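Local coordinates for protein aminotransferase AspB (PDB 3EZS) that probably binds pyridoxal 5'-phosphate and carries out amino-group transfer, as expected of a class I and II aminotransferase, at residues K301-Y306 with Y313-N318; E320-T325 with E366-Y371; K324-Y327 with I333-P336. All coordinates share one frame; numbering follows the deposited sequence.

Contact 1 comes first along the chain. It closes the short excursion 307-312 that leads into strand 311-315, after helix 280-299, and it ends before the other two begin. The chain then enters helix 319-330, which serves both remaining contacts. Contact 3 closes the turn from this helix into strand 335-336. Contact 2 closes a much longer loop, reaching across strand 349-353 to helix 358-372 near the C terminus, and most of contact 3 lies nested inside it. Contacts 2 and 3 share Lys-324 and Thr-325. Contact 1 touches contact 2 through Leu-314 and Ile-368. Together they tie the small three-stranded sheet to its helices.

Contact 1 (K301-Y306 with Y313-N318); sequences KNTLIY and YLPVQN
Thr-303 meets strand 311-315 through its methyl group. CG2 of Thr-303 comes 3.8 Å from CD of Pro-315, and the two side chains approach at a slant. The same methyl lies 4.3 Å from CD1 of Leu-314, whose branch bends back toward the loop. This small apolar patch is the close part of the contact. The torsion of Thr-303 explains it: chi1 is -58°, so CG2 stands anti to the backbone N and faces the strand. The hydroxyl turns the other way. OG1 of Thr-303 donates to O of Lys-301 at 3.1 Å, from 57° above the carbonyl plane and so not on a lone pair. That bond spans the turn at Asn-302, whose backbone is in the left-handed helical region. Arg-372 helps to join the two segments. Its NH2 binds O of Lys-301 and its NH1 binds O of Pro-315.

The rest is loose. No direct hydrogen bond links 301-306 with 313-318. Toward Tyr-313 a water bridges the two backbones. It donates to O of Leu-304 at 2.8 Å and accepts from N of Tyr-313 at 3.0 Å. Leu-304 is exposed to solvent on this side. Leu-314, by contrast, is buried. It packs on Ile-368 of helix 358-372 and on Val-350 of the neighbouring strand. Leu-314 is also joined to Val-350 by backbone hydrogen bonding. The other side of strand 311-315 faces the loop, with the water and the methyl patch between them. This is an edge strand of a three-stranded antiparallel sheet flanked by an incoming loop, here in the small C-terminal domain of a fold type I pyridoxal phosphate enzyme.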
ATOM      1  N   LYS A 301     -19.238 -25.700  28.306  1.00 49.37           N
ATOM      2  CA  LYS A 301     -19.953 -25.454  29.553  1.00 49.85           C
ATOM      3  C   LYS A 301     -19.204 -24.514  30.474  1.00 50.32           C
ATOM      4  O   LYS A 301     -17.968 -24.534  30.532  1.00 50.61           O
ATOM      5  CB  LYS A 301     -20.258 -26.781  30.257  1.00 51.00           C
ATOM      6  CG  LYS A 301     -21.248 -27.664  29.490  1.00 54.21           C
ATOM      7  N   ASN A 302     -19.971 -23.652  31.144  1.00 52.50           N
ATOM      8  CA  ASN A 302     -19.440 -22.666  32.089  1.00 55.19           C
ATOM      9  C   ASN A 302     -18.248 -21.887  31.527  1.00 55.00           C
ATOM     10  O   ASN A 302     -17.221 -21.724  32.205  1.00 57.05           O
ATOM     11  CB  ASN A 302     -19.061 -23.360  33.410  1.00 57.45           C
ATOM     12  CG  ASN A 302     -20.208 -24.171  33.992  1.00 64.63           C
ATOM     13  OD1 ASN A 302     -21.346 -23.703  34.052  1.00 76.03           O
ATOM     14  ND2 ASN A 302     -19.910 -25.393  34.439  1.00 74.10           N
ATOM     15  N   THR A 303     -18.383 -21.441  30.277  1.00 53.40           N
ATOM     16  CA  THR A 303     -17.353 -20.653  29.583  1.00 51.11           C
ATOM     17  C   THR A 303     -18.000 -19.379  29.053  1.00 49.68           C
ATOM     18  O   THR A 303     -19.100 -19.422  28.516  1.00 48.42           O
ATOM     19  CB  THR A 303     -16.751 -21.426  28.386  1.00 52.87           C
ATOM     20  OG1 THR A 303     -16.176 -22.664  28.839  1.00 53.41           O
ATOM     21  CG2 THR A 303     -15.688 -20.584  27.661  1.00 48.61           C
ATOM     22  N   LEU A 304     -17.323 -18.250  29.205  1.00 48.00           N
ATOM     23  CA  LEU A 304     -17.858 -16.991  28.718  1.00 48.11           C
ATOM     24  C   LEU A 304     -17.521 -16.787  27.228  1.00 47.20           C
ATOM     25  O   LEU A 304     -16.346 -16.736  26.852  1.00 49.42           O
ATOM     26  CB  LEU A 304     -17.296 -15.827  29.537  1.00 47.60           C
ATOM     27  CG  LEU A 304     -17.789 -14.411  29.213  1.00 50.23           C
ATOM     28  CD1 LEU A 304     -19.321 -14.286  29.240  1.00 50.66           C
ATOM     29  CD2 LEU A 304     -17.169 -13.467  30.206  1.00 49.93           C
ATOM     30  N   ILE A 305     -18.551 -16.693  26.393  1.00 44.43           N
ATOM     31  CA  ILE A 305     -18.391 -16.401  24.964  1.00 43.49           C
ATOM     32  C   ILE A 305     -19.225 -15.145  24.682  1.00 43.26           C
ATOM     33  O   ILE A 305     -20.463 -15.188  24.745  1.00 41.71           O
ATOM     34  CB  ILE A 305     -18.826 -17.596  24.063  1.00 44.36           C
ATOM     35  CG1 ILE A 305     -18.028 -18.860  24.433  1.00 43.77           C
ATOM     36  CG2 ILE A 305     -18.632 -17.268  22.572  1.00 39.79           C
ATOM     37  CD1 ILE A 305     -18.441 -20.089  23.662  1.00 42.72           C
ATOM     38  N   TYR A 306     -18.555 -14.020  24.436  1.00 41.69           N
ATOM     39  CA  TYR A 306     -19.266 -12.782  24.120  1.00 41.36           C
ATOM     40  C   TYR A 306     -19.945 -12.925  22.760  1.00 40.61           C
ATOM     41  O   TYR A 306     -19.388 -13.554  21.864  1.00 43.42           O
ATOM     42  CB  TYR A 306     -18.309 -11.585  24.104  1.00 42.45           C
ATOM     43  CG  TYR A 306     -17.703 -11.247  25.465  1.00 42.35           C
ATOM     44  CD1 TYR A 306     -18.499 -10.792  26.518  1.00 45.62           C
ATOM     45  CD2 TYR A 306     -16.328 -11.343  25.678  1.00 45.22           C
ATOM     46  CE1 TYR A 306     -17.938 -10.478  27.748  1.00 46.71           C
ATOM     47  CE2 TYR A 306     -15.761 -11.025  26.892  1.00 43.12           C
ATOM     48  CZ  TYR A 306     -16.562 -10.599  27.918  1.00 44.25           C
ATOM     49  OH  TYR A 306     -15.977 -10.297  29.104  1.00 49.11           O
ATOM     50  N   TYR A 313     -12.332 -17.521  23.196  1.00 38.48           N
ATOM     51  CA  TYR A 313     -11.115 -17.358  24.009  1.00 39.75           C
ATOM     52  C   TYR A 313     -11.281 -18.417  25.099  1.00 39.78           C
ATOM     53  O   TYR A 313     -11.871 -18.156  26.150  1.00 39.58           O
ATOM     54  CB  TYR A 313     -11.062 -15.915  24.553  1.00 40.93           C
ATOM     55  CG  TYR A 313      -9.732 -15.469  25.109  1.00 41.64           C
ATOM     56  CD1 TYR A 313      -8.600 -15.378  24.292  1.00 43.00           C
ATOM     57  CD2 TYR A 313      -9.608 -15.090  26.432  1.00 44.77           C
ATOM     58  CE1 TYR A 313      -7.374 -14.953  24.804  1.00 39.37           C
ATOM     59  CE2 TYR A 313      -8.385 -14.656  26.949  1.00 41.54           C
ATOM     60  CZ  TYR A 313      -7.277 -14.589  26.136  1.00 42.40           C
ATOM     61  OH  TYR A 313      -6.074 -14.153  26.680  1.00 43.03           O
ATOM     62  N   LEU A 314     -10.791 -19.624  24.809  1.00 39.00           N
ATOM     63  CA  LEU A 314     -11.046 -20.818  25.628  1.00 38.11           C
ATOM     64  C   LEU A 314     -10.070 -21.069  26.788  1.00 37.92           C
ATOM     65  O   LEU A 314      -8.889 -21.297  26.545  1.00 37.54           O
ATOM     66  CB  LEU A 314     -11.071 -22.043  24.707  1.00 38.36           C
ATOM     67  CG  LEU A 314     -11.665 -23.361  25.217  1.00 38.32           C
ATOM     68  CD1 LEU A 314     -13.179 -23.251  25.389  1.00 38.56           C
ATOM     69  CD2 LEU A 314     -11.309 -24.488  24.234  1.00 38.39           C
ATOM     70  N   PRO A 315     -10.568 -21.032  28.047  1.00 37.81           N
ATOM     71  CA  PRO A 315      -9.708 -21.304  29.198  1.00 38.83           C
ATOM     72  C   PRO A 315      -9.284 -22.744  29.213  1.00 38.18           C
ATOM     73  O   PRO A 315     -10.122 -23.618  29.095  1.00 39.00           O
ATOM     74  CB  PRO A 315     -10.607 -21.036  30.420  1.00 39.76           C
ATOM     75  CG  PRO A 315     -11.808 -20.337  29.910  1.00 41.14           C
ATOM     76  CD  PRO A 315     -11.951 -20.714  28.461  1.00 37.70           C
ATOM     77  N   VAL A 316      -7.983 -22.970  29.326  1.00 40.85           N
ATOM     78  CA  VAL A 316      -7.386 -24.317  29.395  1.00 41.79           C
ATOM     79  C   VAL A 316      -6.298 -24.201  30.459  1.00 44.98           C
ATOM     80  O   VAL A 316      -6.001 -23.097  30.925  1.00 45.02           O
ATOM     81  CB  VAL A 316      -6.830 -24.768  28.022  1.00 41.42           C
ATOM     82  CG1 VAL A 316      -7.969 -24.933  27.033  1.00 35.00           C
ATOM     83  CG2 VAL A 316      -5.818 -23.759  27.485  1.00 39.79           C
ATOM     84  N   GLN A 317      -5.709 -25.296  30.894  1.00 48.10           N
ATOM     85  CA  GLN A 317      -4.672 -25.152  31.927  1.00 50.95           C
ATOM     86  C   GLN A 317      -3.484 -24.368  31.331  1.00 51.61           C
ATOM     87  O   GLN A 317      -3.108 -23.303  31.842  1.00 54.91           O
ATOM     88  CB  GLN A 317      -4.271 -26.510  32.501  1.00 52.26           C
ATOM     89  CG  GLN A 317      -5.407 -27.190  33.292  1.00 55.17           C
ATOM     90  N   ASN A 318      -2.940 -24.874  30.230  1.00 48.54           N
ATOM     91  CA  ASN A 318      -1.845 -24.227  29.523  1.00 45.13           C
ATOM     92  C   ASN A 318      -2.180 -24.281  28.033  1.00 42.23           C
ATOM     93  O   ASN A 318      -2.367 -25.370  27.477  1.00 41.65           O
ATOM     94  CB  ASN A 318      -0.533 -24.970  29.811  1.00 44.29           C
ATOM     95  CG  ASN A 318       0.665 -24.343  29.118  1.00 44.11           C
ATOM     96  OD1 ASN A 318       1.162 -24.873  28.133  1.00 47.15           O
ATOM     97  ND2 ASN A 318       1.106 -23.190  29.604  1.00 46.24           N
TER
HETATM   98  O   HOH W   1     -14.876 -16.648  24.418  1.00 30.65           O

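Contact 2 (E320-T325 with E366-Y371); sequences ENFAKT and EIIETY
Phe-322 reaches out from helix 319-330 and puts the outer end of its ring against helix 358-372. Its CG is anti to the backbone N (chi1 -173°), which carries the ring across the gap between the helices. The ring presents an edge to the backbone: O of Ile-368 lies near the ring plane, 3.9 Å from CZ of Phe-322. The Ile-368 side chain crosses the phenyl group at about a right angle. Its CG2 branch touches CZ of Phe-322 at 4.0 Å. On the neighbouring corner, CE1 of Phe-322 comes 4.0 Å from CB of Tyr-371, at a slant.

The two helical segments run at 125° to each other, and their axes come no closer than 11.5 Å. The two aromatic rings do much of the bridging. Both helices belong to the small domain, where they pack beside its three-stranded antiparallel sheet. Leu-326, one residue past the first segment, touches both Ile-368 and Tyr-371. Val-316 also packs on Phe-322.

Thr-325 extends the contact along the tyrosine. Its methyl CG2 lies 4.0 Å from CE2 of Tyr-371, and it sits equally near CD2. The hydroxyl is turned back to its own helix. OG1 of Thr-325 donates to O of Asn-321 at 3.0 Å, and N of Thr-325 reaches the same oxygen from the opposite face of its plane. The hydroxyl bond helps to hold the rotation that sends the methyl to the ring. OH of Tyr-371 is hydrogen-bonded to OE2 of Glu-330, in the last turn of helix 319-330.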
ATOM      1  N   GLU A 320      -0.375 -23.708  25.251  1.00 40.36           N
ATOM      2  CA  GLU A 320       0.616 -24.396  24.423  1.00 40.53           C
ATOM      3  C   GLU A 320       0.469 -25.906  24.514  1.00 40.24           C
ATOM      4  O   GLU A 320       0.383 -26.596  23.500  1.00 39.96           O
ATOM      5  CB  GLU A 320       2.043 -23.978  24.802  1.00 40.99           C
ATOM      6  CG  GLU A 320       2.486 -22.593  24.280  1.00 38.71           C
ATOM      7  CD  GLU A 320       4.002 -22.409  24.423  1.00 43.75           C
ATOM      8  OE1 GLU A 320       4.500 -22.372  25.576  1.00 44.22           O
ATOM      9  OE2 GLU A 320       4.694 -22.319  23.376  1.00 43.30           O
ATOM     10  N   ASN A 321       0.430 -26.412  25.740  1.00 39.33           N
ATOM     11  CA  ASN A 321       0.241 -27.827  25.971  1.00 39.95           C
ATOM     12  C   ASN A 321      -1.082 -28.377  25.449  1.00 39.54           C
ATOM     13  O   ASN A 321      -1.121 -29.506  24.939  1.00 38.75           O
ATOM     14  CB  ASN A 321       0.376 -28.136  27.463  1.00 41.67           C
ATOM     15  CG  ASN A 321       1.808 -27.992  27.956  1.00 45.37           C
ATOM     16  OD1 ASN A 321       2.742 -27.807  27.164  1.00 50.53           O
ATOM     17  ND2 ASN A 321       1.990 -28.093  29.261  1.00 46.62           N
ATOM     18  N   PHE A 322      -2.152 -27.597  25.590  1.00 37.04           N
ATOM     19  CA  PHE A 322      -3.471 -28.003  25.115  1.00 38.45           C
ATOM     20  C   PHE A 322      -3.460 -28.087  23.590  1.00 37.72           C
ATOM     21  O   PHE A 322      -4.026 -29.003  23.016  1.00 34.45           O
ATOM     22  CB  PHE A 322      -4.540 -27.009  25.598  1.00 37.69           C
ATOM     23  CG  PHE A 322      -5.959 -27.426  25.300  1.00 37.01           C
ATOM     24  CD1 PHE A 322      -6.646 -28.258  26.162  1.00 36.77           C
ATOM     25  CD2 PHE A 322      -6.619 -26.954  24.178  1.00 38.70           C
ATOM     26  CE1 PHE A 322      -7.958 -28.640  25.893  1.00 37.41           C
ATOM     27  CE2 PHE A 322      -7.929 -27.311  23.915  1.00 40.33           C
ATOM     28  CZ  PHE A 322      -8.598 -28.175  24.773  1.00 39.99           C
ATOM     29  N   ALA A 323      -2.810 -27.122  22.946  1.00 37.65           N
ATOM     30  CA  ALA A 323      -2.716 -27.107  21.480  1.00 38.27           C
ATOM     31  C   ALA A 323      -1.999 -28.351  20.975  1.00 39.46           C
ATOM     32  O   ALA A 323      -2.450 -28.941  20.007  1.00 40.45           O
ATOM     33  CB  ALA A 323      -2.007 -25.840  20.962  1.00 34.63           C
ATOM     34  N   LYS A 324      -0.895 -28.725  21.637  1.00 40.39           N
ATOM     35  CA  LYS A 324      -0.082 -29.894  21.277  1.00 42.54           C
ATOM     36  C   LYS A 324      -0.868 -31.171  21.398  1.00 41.91           C
ATOM     37  O   LYS A 324      -0.863 -31.979  20.480  1.00 42.11           O
ATOM     38  CB  LYS A 324       1.203 -29.986  22.136  1.00 43.08           C
ATOM     39  CG  LYS A 324       2.438 -29.293  21.538  1.00 45.76           C
ATOM     40  CD  LYS A 324       3.453 -28.773  22.583  1.00 46.00           C
ATOM     41  CE  LYS A 324       3.857 -29.758  23.665  1.00 51.59           C
ATOM     42  NZ  LYS A 324       4.629 -29.084  24.766  1.00 51.92           N
ATOM     43  N   THR A 325      -1.516 -31.351  22.547  1.00 41.18           N
ATOM     44  CA  THR A 325      -2.336 -32.531  22.813  1.00 40.75           C
ATOM     45  C   THR A 325      -3.469 -32.685  21.801  1.00 40.49           C
ATOM     46  O   THR A 325      -3.678 -33.781  21.261  1.00 39.22           O
ATOM     47  CB  THR A 325      -2.955 -32.497  24.244  1.00 40.04           C
ATOM     48  OG1 THR A 325      -1.902 -32.407  25.200  1.00 44.61           O
ATOM     49  CG2 THR A 325      -3.764 -33.780  24.531  1.00 41.92           C
ATOM     50  N   GLU A 366     -17.170 -30.323  20.056  1.00 41.46           N
ATOM     51  CA  GLU A 366     -17.478 -31.306  21.108  1.00 43.48           C
ATOM     52  C   GLU A 366     -16.218 -32.044  21.581  1.00 41.62           C
ATOM     53  O   GLU A 366     -16.021 -32.277  22.788  1.00 38.09           O
ATOM     54  CB  GLU A 366     -18.523 -32.309  20.622  1.00 43.57           C
ATOM     55  CG  GLU A 366     -19.908 -31.673  20.521  1.00 51.32           C
ATOM     56  CD  GLU A 366     -21.014 -32.615  20.021  1.00 51.41           C
ATOM     57  OE1 GLU A 366     -20.722 -33.749  19.547  1.00 56.93           O
ATOM     58  OE2 GLU A 366     -22.195 -32.197  20.120  1.00 64.08           O
ATOM     59  N   ILE A 367     -15.376 -32.398  20.612  1.00 39.68           N
ATOM     60  CA  ILE A 367     -14.131 -33.088  20.879  1.00 39.50           C
ATOM     61  C   ILE A 367     -13.250 -32.215  21.769  1.00 39.42           C
ATOM     62  O   ILE A 367     -12.736 -32.670  22.798  1.00 37.28           O
ATOM     63  CB  ILE A 367     -13.409 -33.438  19.565  1.00 37.31           C
ATOM     64  CG1 ILE A 367     -14.173 -34.536  18.823  1.00 40.18           C
ATOM     65  CG2 ILE A 367     -12.015 -33.958  19.838  1.00 44.55           C
ATOM     66  CD1 ILE A 367     -13.660 -34.821  17.408  1.00 39.62           C
ATOM     67  N   ILE A 368     -13.106 -30.955  21.375  1.00 39.25           N
ATOM     68  CA  ILE A 368     -12.336 -30.006  22.153  1.00 38.80           C
ATOM     69  C   ILE A 368     -12.817 -29.993  23.607  1.00 39.52           C
ATOM     70  O   ILE A 368     -12.000 -30.079  24.527  1.00 38.39           O
ATOM     71  CB  ILE A 368     -12.407 -28.595  21.538  1.00 39.34           C
ATOM     72  CG1 ILE A 368     -11.584 -28.543  20.243  1.00 40.68           C
ATOM     73  CG2 ILE A 368     -11.872 -27.510  22.536  1.00 38.19           C
ATOM     74  CD1 ILE A 368     -11.727 -27.202  19.405  1.00 38.64           C
ATOM     75  N   GLU A 369     -14.139 -29.914  23.808  1.00 40.02           N
ATOM     76  CA  GLU A 369     -14.709 -29.874  25.152  1.00 39.38           C
ATOM     77  C   GLU A 369     -14.358 -31.122  25.959  1.00 40.95           C
ATOM     78  O   GLU A 369     -14.042 -30.998  27.141  1.00 41.98           O
ATOM     79  CB  GLU A 369     -16.228 -29.623  25.113  1.00 37.95           C
ATOM     80  CG  GLU A 369     -16.947 -29.566  26.502  1.00 40.97           C
ATOM     81  CD  GLU A 369     -16.544 -28.372  27.388  1.00 43.33           C
ATOM     82  OE1 GLU A 369     -15.648 -27.594  27.020  1.00 38.46           O
ATOM     83  OE2 GLU A 369     -17.144 -28.193  28.469  1.00 48.70           O
ATOM     84  N   THR A 370     -14.376 -32.307  25.334  1.00 40.54           N
ATOM     85  CA  THR A 370     -13.998 -33.538  26.041  1.00 41.73           C
ATOM     86  C   THR A 370     -12.556 -33.469  26.582  1.00 41.41           C
ATOM     87  O   THR A 370     -12.275 -34.020  27.626  1.00 40.01           O
ATOM     88  CB  THR A 370     -14.141 -34.827  25.177  1.00 42.55           C
ATOM     89  OG1 THR A 370     -13.228 -34.774  24.076  1.00 46.14           O
ATOM     90  CG2 THR A 370     -15.587 -35.026  24.648  1.00 40.43           C
ATOM     91  N   TYR A 371     -11.644 -32.794  25.884  1.00 42.69           N
ATOM     92  CA  TYR A 371     -10.249 -32.674  26.379  1.00 44.22           C
ATOM     93  C   TYR A 371     -10.094 -31.661  27.510  1.00 47.22           C
ATOM     94  O   TYR A 371      -9.157 -31.732  28.307  1.00 47.59           O
ATOM     95  CB  TYR A 371      -9.286 -32.306  25.241  1.00 42.70           C
ATOM     96  CG  TYR A 371      -8.911 -33.491  24.389  1.00 41.35           C
ATOM     97  CD1 TYR A 371      -9.742 -33.931  23.383  1.00 42.84           C
ATOM     98  CD2 TYR A 371      -7.724 -34.183  24.614  1.00 41.81           C
ATOM     99  CE1 TYR A 371      -9.403 -35.040  22.601  1.00 44.49           C
ATOM    100  CE2 TYR A 371      -7.373 -35.279  23.847  1.00 41.98           C
ATOM    101  CZ  TYR A 371      -8.217 -35.704  22.845  1.00 38.43           C
ATOM    102  OH  TYR A 371      -7.874 -36.785  22.089  1.00 40.83           O
TER

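Contact 3 (K324-Y327 with I333-P336); sequences KTLY and ITLP
Tyr-327 lays its ring alongside the Ile-333 side chain. The two side chains run side by side and point the same way. CG1 of Ile-333 is 3.7 Å from CE1 of Tyr-327 and sits just as close to CD1. CD1 of Ile-333 follows further along, 4.1 Å from CE1 of Tyr-327. The contact thus runs along the CD1-CE1 bond of the ring. Tyr-327 has CG anti to its backbone N, chi1 -176°, and this swings the ring over to the isoleucine. Ile-333 has its CB directed away from the helix. Its CG1 still reaches the ring, because chi1 of -63° holds that branch beside the backbone N.

Leu-326 and Thr-334 form the second, inner pair. Their side chains cross at about a right angle, and methyl CD2 of Leu-326 faces methyl CG2 of Thr-334. This pair is modelled tighter than normal van der Waals contact. Leu-326 was modelled in two conformers, so the exact spacing is doubtful. Both residues are buried. Leu-326 also touches Ile-332, and Thr-334 packs on Val-350 and Leu-352 of strand 349-353.

The turn after helix 319-330 brings the chain into strand 335-336. Strands 311-315 and 335-336 flank strand 349-353, each antiparallel to it, so they are parallel to each other. Helix 319-330 joins them as a beta-alpha-beta crossover. Backbone hydrogen bonds tie Ile-333 to Leu-26 and Leu-28, nearer the N terminus.

No hydrogen bond crosses between 324-327 and 333-336. Only carbon atoms meet, so the helix and the residues leading to the strand are probably held here by shape and apolar burial, with no polar bond to set their direction.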
ATOM      1  N   LYS A 324      -0.895 -28.725  21.637  1.00 40.39           N
ATOM      2  CA  LYS A 324      -0.082 -29.894  21.277  1.00 42.54           C
ATOM      3  C   LYS A 324      -0.868 -31.171  21.398  1.00 41.91           C
ATOM      4  O   LYS A 324      -0.863 -31.979  20.480  1.00 42.11           O
ATOM      5  CB  LYS A 324       1.203 -29.986  22.136  1.00 43.08           C
ATOM      6  CG  LYS A 324       2.438 -29.293  21.538  1.00 45.76           C
ATOM      7  CD  LYS A 324       3.453 -28.773  22.583  1.00 46.00           C
ATOM      8  CE  LYS A 324       3.857 -29.758  23.665  1.00 51.59           C
ATOM      9  NZ  LYS A 324       4.629 -29.084  24.766  1.00 51.92           N
ATOM     10  N   THR A 325      -1.516 -31.351  22.547  1.00 41.18           N
ATOM     11  CA  THR A 325      -2.336 -32.531  22.813  1.00 40.75           C
ATOM     12  C   THR A 325      -3.469 -32.685  21.801  1.00 40.49           C
ATOM     13  O   THR A 325      -3.678 -33.781  21.261  1.00 39.22           O
ATOM     14  CB  THR A 325      -2.955 -32.497  24.244  1.00 40.04           C
ATOM     15  OG1 THR A 325      -1.902 -32.407  25.200  1.00 44.61           O
ATOM     16  CG2 THR A 325      -3.764 -33.780  24.531  1.00 41.92           C
ATOM     17  N   LEU A 326      -4.192 -31.597  21.538  1.00 38.56           N
ATOM     18  CA  LEU A 326      -5.316 -31.658  20.615  0.50 38.48           C
ATOM     19  C   LEU A 326      -4.860 -31.991  19.179  1.00 38.56           C
ATOM     20  O   LEU A 326      -5.502 -32.768  18.483  1.00 36.96           O
ATOM     21  CB  LEU A 326      -6.095 -30.339  20.669  0.50 37.79           C
ATOM     22  CG  LEU A 326      -7.455 -30.278  19.979  0.50 34.34           C
ATOM     23  CD1 LEU A 326      -8.468 -31.183  20.638  0.50 23.06           C
ATOM     24  CD2 LEU A 326      -7.945 -28.847  19.983  0.50 36.90           C
ATOM     25  N   TYR A 327      -3.755 -31.400  18.752  1.00 38.87           N
ATOM     26  CA  TYR A 327      -3.247 -31.642  17.415  1.00 39.66           C
ATOM     27  C   TYR A 327      -2.712 -33.067  17.262  1.00 40.30           C
ATOM     28  O   TYR A 327      -2.973 -33.740  16.261  1.00 41.42           O
ATOM     29  CB  TYR A 327      -2.161 -30.637  17.092  1.00 38.79           C
ATOM     30  CG  TYR A 327      -1.640 -30.739  15.690  1.00 38.08           C
ATOM     31  CD1 TYR A 327      -2.460 -30.423  14.607  1.00 40.11           C
ATOM     32  CD2 TYR A 327      -0.318 -31.089  15.436  1.00 39.19           C
ATOM     33  CE1 TYR A 327      -1.987 -30.498  13.303  1.00 42.10           C
ATOM     34  CE2 TYR A 327       0.164 -31.165  14.135  1.00 41.19           C
ATOM     35  CZ  TYR A 327      -0.673 -30.858  13.075  1.00 41.94           C
ATOM     36  OH  TYR A 327      -0.203 -30.919  11.787  1.00 43.51           O
ATOM     37  N   ILE A 333      -6.288 -27.985  14.984  1.00 36.91           N
ATOM     38  CA  ILE A 333      -5.337 -26.898  15.225  1.00 37.49           C
ATOM     39  C   ILE A 333      -6.016 -25.746  15.956  1.00 36.35           C
ATOM     40  O   ILE A 333      -7.060 -25.255  15.518  1.00 34.49           O
ATOM     41  CB  ILE A 333      -4.761 -26.339  13.887  1.00 40.38           C
ATOM     42  CG1 ILE A 333      -3.966 -27.420  13.140  1.00 38.55           C
ATOM     43  CG2 ILE A 333      -3.913 -25.079  14.130  1.00 34.30           C
ATOM     44  CD1 ILE A 333      -3.659 -27.089  11.647  1.00 35.23           C
ATOM     45  N   THR A 334      -5.428 -25.343  17.082  1.00 37.13           N
ATOM     46  CA  THR A 334      -5.888 -24.201  17.875  1.00 37.94           C
ATOM     47  C   THR A 334      -4.686 -23.280  18.099  1.00 38.71           C
ATOM     48  O   THR A 334      -3.541 -23.707  17.961  1.00 39.98           O
ATOM     49  CB  THR A 334      -6.521 -24.655  19.214  1.00 38.95           C
ATOM     50  OG1 THR A 334      -5.513 -25.212  20.077  1.00 42.86           O
ATOM     51  CG2 THR A 334      -7.646 -25.708  18.966  1.00 36.56           C
ATOM     52  N   LEU A 335      -4.946 -22.019  18.436  1.00 38.71           N
ATOM     53  CA  LEU A 335      -3.902 -21.015  18.634  1.00 38.54           C
ATOM     54  C   LEU A 335      -3.720 -20.664  20.118  1.00 37.30           C
ATOM     55  O   LEU A 335      -4.625 -20.085  20.734  1.00 34.40           O
ATOM     56  CB  LEU A 335      -4.253 -19.728  17.860  1.00 38.30           C
ATOM     57  CG  LEU A 335      -3.286 -18.530  17.934  1.00 40.60           C
ATOM     58  CD1 LEU A 335      -1.888 -18.885  17.333  1.00 36.11           C
ATOM     59  CD2 LEU A 335      -3.870 -17.283  17.248  1.00 38.56           C
ATOM     60  N   PRO A 336      -2.566 -21.024  20.704  1.00 36.74           N
ATOM     61  CA  PRO A 336      -2.294 -20.581  22.065  1.00 37.30           C
ATOM     62  C   PRO A 336      -2.292 -19.047  22.111  1.00 36.86           C
ATOM     63  O   PRO A 336      -1.606 -18.407  21.287  1.00 35.33           O
ATOM     64  CB  PRO A 336      -0.886 -21.122  22.333  1.00 38.19           C
ATOM     65  CG  PRO A 336      -0.707 -22.220  21.420  1.00 38.26           C
ATOM     66  CD  PRO A 336      -1.467 -21.857  20.187  1.00 39.40           C
TER